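Local coordinates for protein COBE (Pseudomonas aeruginosa, PDB 2W6K) that takes part in cobalamin (vitamin B12) biosynthesis, probably at a step of corrin-ring construction, though its exact biochemical role is not established, at residues Gly98-Leu110 against Asp120-Ala134. Sequence-based numbering, arbitrary orientation.
With SO4 (sulfate ion), chain B.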
loop_
_atom_site.group_PDB
_atom_site.type_symbol
_atom_site.label_atom_id
_atom_site.label_comp_id
_atom_site.label_asym_id
_atom_site.label_seq_id
_atom_site.Cartn_x
_atom_site.Cartn_y
_atom_site.Cartn_z
ATOM N N GLY A 98 -1.747 15.385 -6.177
ATOM C CA GLY A 98 -2.711 15.186 -7.268
ATOM C C GLY A 98 -3.530 13.914 -7.113
ATOM O O GLY A 98 -4.473 13.662 -7.882
ATOM N N CYS A 99 -3.170 13.117 -6.105
ATOM C CA CYS A 99 -3.798 11.815 -5.840
ATOM C C CYS A 99 -4.595 11.945 -4.550
ATOM O O CYS A 99 -4.084 12.507 -3.574
ATOM C CB CYS A 99 -2.701 10.749 -5.684
ATOM S SG CYS A 99 -3.153 9.216 -4.810
ATOM N N SER A 100 -5.824 11.420 -4.528
ATOM C CA SER A 100 -6.721 11.606 -3.359
ATOM C C SER A 100 -6.375 10.750 -2.138
ATOM O O SER A 100 -6.830 11.016 -1.033
ATOM C CB SER A 100 -8.186 11.357 -3.748
ATOM O OG SER A 100 -8.601 12.363 -4.675
ATOM N N SER A 101 -5.636 9.673 -2.348
ATOM C CA SER A 101 -5.160 8.867 -1.207
ATOM C C SER A 101 -3.948 8.124 -1.633
ATOM O O SER A 101 -4.062 7.201 -2.440
ATOM C CB SER A 101 -6.204 7.873 -0.683
ATOM O OG SER A 101 -5.586 7.058 0.316
ATOM N N VAL A 102 -2.786 8.518 -1.114
ATOM C CA VAL A 102 -1.537 7.856 -1.465
ATOM C C VAL A 102 -1.580 6.412 -1.002
ATOM O O VAL A 102 -1.173 5.522 -1.744
ATOM C CB VAL A 102 -0.297 8.597 -0.894
ATOM C CG1 VAL A 102 0.956 7.735 -0.973
ATOM C CG2 VAL A 102 -0.126 9.917 -1.624
ATOM N N ALA A 103 -2.038 6.186 0.226
ATOM C CA ALA A 103 -2.013 4.805 0.766
ATOM C C ALA A 103 -2.887 3.876 -0.066
ATOM O O ALA A 103 -2.484 2.767 -0.427
ATOM C CB ALA A 103 -2.469 4.801 2.216
ATOM N N GLU A 104 -4.115 4.303 -0.339
ATOM C CA GLU A 104 -5.055 3.452 -1.066
ATOM C C GLU A 104 -4.619 3.249 -2.532
ATOM O O GLU A 104 -4.579 2.123 -3.028
ATOM C CB GLU A 104 -6.462 4.031 -0.973
ATOM C CG GLU A 104 -6.974 3.955 0.434
ATOM C CD GLU A 104 -8.393 4.464 0.634
ATOM O OE1 GLU A 104 -8.955 5.051 -0.300
ATOM O OE2 GLU A 104 -8.909 4.284 1.772
ATOM N N ALA A 105 -4.250 4.337 -3.191
ATOM C CA ALA A 105 -3.836 4.253 -4.608
ATOM C C ALA A 105 -2.560 3.478 -4.784
ATOM O O ALA A 105 -2.469 2.697 -5.722
ATOM C CB ALA A 105 -3.710 5.639 -5.238
ATOM N N ALA A 106 -1.590 3.652 -3.875
ATOM C CA ALA A 106 -0.290 2.958 -4.027
ATOM C C ALA A 106 -0.454 1.450 -3.788
ATOM O O ALA A 106 0.154 0.621 -4.488
ATOM C CB ALA A 106 0.786 3.549 -3.125
ATOM N N ALA A 107 -1.313 1.105 -2.839
ATOM C CA ALA A 107 -1.596 -0.301 -2.554
ATOM C C ALA A 107 -2.192 -0.999 -3.787
ATOM O O ALA A 107 -1.692 -2.049 -4.208
ATOM C CB ALA A 107 -2.506 -0.443 -1.315
ATOM N N LEU A 108 -3.241 -0.410 -4.365
ATOM C CA LEU A 108 -3.884 -0.975 -5.530
ATOM C C LEU A 108 -2.897 -1.062 -6.696
ATOM O O LEU A 108 -2.796 -2.113 -7.347
ATOM C CB LEU A 108 -5.087 -0.119 -5.914
ATOM C CG LEU A 108 -6.314 -0.278 -5.021
ATOM C CD1 LEU A 108 -7.307 0.819 -5.375
ATOM C CD2 LEU A 108 -6.914 -1.683 -5.220
ATOM N N ALA A 109 -2.200 0.044 -6.967
ATOM C CA ALA A 109 -1.267 0.146 -8.111
ATOM C C ALA A 109 -0.186 -0.905 -8.088
ATOM O O ALA A 109 0.020 -1.606 -9.092
ATOM C CB ALA A 109 -0.668 1.557 -8.211
ATOM N N LEU A 110 0.479 -1.064 -6.944
ATOM C CA LEU A 110 1.543 -2.034 -6.838
ATOM C C LEU A 110 0.989 -3.459 -6.918
ATOM O O LEU A 110 1.597 -4.320 -7.562
ATOM C CB LEU A 110 2.363 -1.835 -5.555
ATOM C CG LEU A 110 3.590 -2.737 -5.443
ATOM C CD1 LEU A 110 4.571 -2.462 -6.630
ATOM C CD2 LEU A 110 4.298 -2.553 -4.125
ATOM N N ASP A 120 -8.053 -5.481 -5.058
ATOM C CA ASP A 120 -9.110 -4.844 -4.270
ATOM C C ASP A 120 -8.518 -4.394 -2.944
ATOM O O ASP A 120 -7.665 -5.075 -2.352
ATOM C CB ASP A 120 -10.262 -5.840 -4.025
ATOM C CG ASP A 120 -11.304 -5.850 -5.142
ATOM O OD1 ASP A 120 -11.189 -5.095 -6.135
ATOM O OD2 ASP A 120 -12.275 -6.623 -5.004
ATOM N N LEU A 121 -8.982 -3.257 -2.443
ATOM C CA LEU A 121 -8.618 -2.889 -1.096
ATOM C C LEU A 121 -9.356 -3.766 -0.109
ATOM O O LEU A 121 -10.520 -4.091 -0.322
ATOM C CB LEU A 121 -9.003 -1.441 -0.853
ATOM C CG LEU A 121 -8.174 -0.424 -1.649
ATOM C CD1 LEU A 121 -8.900 0.914 -1.763
ATOM C CD2 LEU A 121 -6.827 -0.258 -0.966
ATOM N N LEU A 122 -8.681 -4.129 0.973
ATOM C CA LEU A 122 -9.305 -4.929 2.058
ATOM C C LEU A 122 -10.319 -4.108 2.826
ATOM O O LEU A 122 -11.287 -4.640 3.415
ATOM C CB LEU A 122 -8.211 -5.442 2.993
ATOM C CG LEU A 122 -7.525 -6.714 2.498
ATOM C CD1 LEU A 122 -6.685 -6.468 1.282
ATOM C CD2 LEU A 122 -6.693 -7.215 3.656
ATOM N N GLY A 123 -10.123 -2.792 2.808
ATOM C CA GLY A 123 -10.982 -1.878 3.537
ATOM C C GLY A 123 -10.466 -0.481 3.365
ATOM O O GLY A 123 -9.394 -0.277 2.786
ATOM N N ALA A 124 -11.200 0.495 3.890
ATOM C CA ALA A 124 -10.707 1.852 3.959
ATOM C C ALA A 124 -9.372 1.939 4.722
ATOM O O ALA A 124 -9.115 1.167 5.652
ATOM C CB ALA A 124 -11.751 2.732 4.647
ATOM N N LYS A 125 -8.541 2.902 4.345
ATOM C CA LYS A 125 -7.239 3.083 5.007
ATOM C C LYS A 125 -7.438 3.360 6.484
ATOM O O LYS A 125 -8.473 3.927 6.889
ATOM C CB LYS A 125 -6.508 4.248 4.375
ATOM C CG LYS A 125 -7.090 5.581 4.785
ATOM C CD LYS A 125 -6.603 6.697 3.902
ATOM C CE LYS A 125 -7.130 8.000 4.430
ATOM N NZ LYS A 125 -7.058 9.070 3.412
ATOM N N ARG A 126 -6.457 2.950 7.285
ATOM C CA ARG A 126 -6.400 3.311 8.712
ATOM C C ARG A 126 -5.451 4.504 8.866
ATOM O O ARG A 126 -4.353 4.548 8.274
ATOM C CB ARG A 126 -5.971 2.109 9.546
ATOM C CG ARG A 126 -5.886 2.379 11.062
ATOM C CD ARG A 126 -5.579 1.094 11.842
ATOM N NE ARG A 126 -5.604 1.325 13.288
ATOM C CZ ARG A 126 -6.697 1.329 14.051
ATOM N NH1 ARG A 126 -7.900 1.123 13.526
ATOM N NH2 ARG A 126 -6.582 1.555 15.362
ATOM N N SER A 127 -5.871 5.485 9.655
ATOM C CA SER A 127 -5.158 6.752 9.732
ATOM C C SER A 127 -4.897 7.174 11.178
ATOM O O SER A 127 -5.724 6.907 12.067
ATOM C CB SER A 127 -6.007 7.840 9.067
ATOM O OG SER A 127 -6.238 7.524 7.703
ATOM N N ASP A 128 -3.726 7.762 11.410
ATOM C CA ASP A 128 -3.544 8.647 12.572
ATOM C C ASP A 128 -3.139 10.021 12.074
ATOM O O ASP A 128 -3.315 10.347 10.902
ATOM C CB ASP A 128 -2.634 8.042 13.649
ATOM C CG ASP A 128 -1.229 7.730 13.150
ATOM O OD1 ASP A 128 -0.741 8.460 12.292
ATOM O OD2 ASP A 128 -0.625 6.752 13.648
ATOM N N ASP A 129 -2.601 10.866 12.943
ATOM C CA ASP A 129 -2.323 12.224 12.509
ATOM C C ASP A 129 -0.991 12.366 11.714
ATOM O O ASP A 129 -0.756 13.360 10.993
ATOM C CB ASP A 129 -2.498 13.122 13.733
ATOM C CG ASP A 129 -3.774 12.754 14.515
ATOM O OD1 ASP A 129 -4.878 13.169 14.098
ATOM O OD2 ASP A 129 -3.695 11.993 15.512
ATOM N N ARG A 130 -0.182 11.302 11.734
ATOM C CA ARG A 130 1.061 11.347 11.000
ATOM C C ARG A 130 1.109 10.413 9.787
ATOM O O ARG A 130 1.850 10.675 8.853
ATOM C CB ARG A 130 2.276 11.207 11.928
ATOM C CG ARG A 130 2.394 12.355 12.970
ATOM C CD ARG A 130 3.030 13.620 12.384
ATOM N NE ARG A 130 2.800 14.821 13.194
ATOM C CZ ARG A 130 2.258 15.949 12.740
ATOM N NH1 ARG A 130 1.887 16.066 11.472
ATOM N NH2 ARG A 130 2.097 16.983 13.555
ATOM N N ALA A 131 0.271 9.376 9.756
ATOM C CA ALA A 131 0.345 8.411 8.635
ATOM C C ALA A 131 -0.981 7.727 8.318
ATOM O O ALA A 131 -1.878 7.657 9.152
ATOM C CB ALA A 131 1.397 7.366 8.957
ATOM N N SER A 132 -1.087 7.162 7.106
ATOM C CA SER A 132 -2.242 6.365 6.742
ATOM C C SER A 132 -1.710 5.097 6.082
ATOM O O SER A 132 -0.725 5.163 5.356
ATOM C CB SER A 132 -3.133 7.070 5.719
ATOM O OG SER A 132 -4.037 7.970 6.372
ATOM N N ILE A 133 -2.373 3.982 6.346
ATOM C CA ILE A 133 -1.974 2.717 5.728
ATOM C C ILE A 133 -3.192 2.007 5.127
ATOM O O ILE A 133 -4.281 1.963 5.729
ATOM C CB ILE A 133 -1.201 1.809 6.726
ATOM C CG1 ILE A 133 0.080 2.539 7.193
ATOM C CG2 ILE A 133 -0.881 0.452 6.084
ATOM C CD1 ILE A 133 1.079 1.729 7.972
ATOM N N ALA A 134 -3.041 1.491 3.909
ATOM C CA ALA A 134 -4.117 0.695 3.305
ATOM C C ALA A 134 -3.567 -0.639 2.828
ATOM O O ALA A 134 -2.393 -0.754 2.515
ATOM C CB ALA A 134 -4.765 1.429 2.145
HETATM S S SO4 B . -3.130 9.262 2.308
HETATM O O1 SO4 B . -3.068 10.037 3.590
HETATM O O2 SO4 B . -2.729 10.124 1.205
HETATM O O3 SO4 B . -4.502 8.838 2.120
HETATM O O4 SO4 B . -2.241 8.141 2.416
#
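An anion site at the N-terminus of helix 102-115 joins that helix to K125, in the break of the edge strand 119-127. A sulfate, probably from the crystallisation liquor, sits there: V102 N gives a hydrogen bond to its O2 (2.8 Å) and A103 N one to its O4 (2.9 Å); both amides lie in the first turn, where the helix dipole would further favour a negative charge. S101 is the N-cap, and its small hydroxyl does double duty, accepting from E104 N while donating to sulfate O3 at 2.8 Å from OG. K125 reaches the same oxygen from across the contact, NZ to O3 2.9 Å. Its CG lies between the backbone N and carbonyl carbon (chi1 74°), and the extended chain beyond runs past S101 OG to the ion; NZ also bonds to S88 O. Such a pocket is consistent with binding an anionic group, though no natural ligand is established.

Beside the pocket, E104 crosses K125 at about a right angle. Its long chain brings OE2 to K125 N (2.9 Å, 160° at the hydrogen), which meets the anti lone pair. OE2 also bonds to S88 OG and OE1 accepts from L87 N, so both oxygens of this buried carboxylate have partners, which would help it carry a charge and ties the backbone at K125 to the helix and to the loop around S88.

The helix lies on one face of a mixed five-stranded sheet whose other face carries helix 24-37, a three-layer alpha/beta/alpha sandwich. The axis of residues 102-110 passes 6.7 Å from that of strand 131-134, crossing at -32°, the two running roughly the same way, an approach that alanines permit: A103 CB meets A134 CB at 4.1 Å, and A107 CB rests on A134 O. Further along, branched L108 and L121 cross at about a right angle, CG to CG 3.9 Å, and L108 CD2 lies against the L121 backbone.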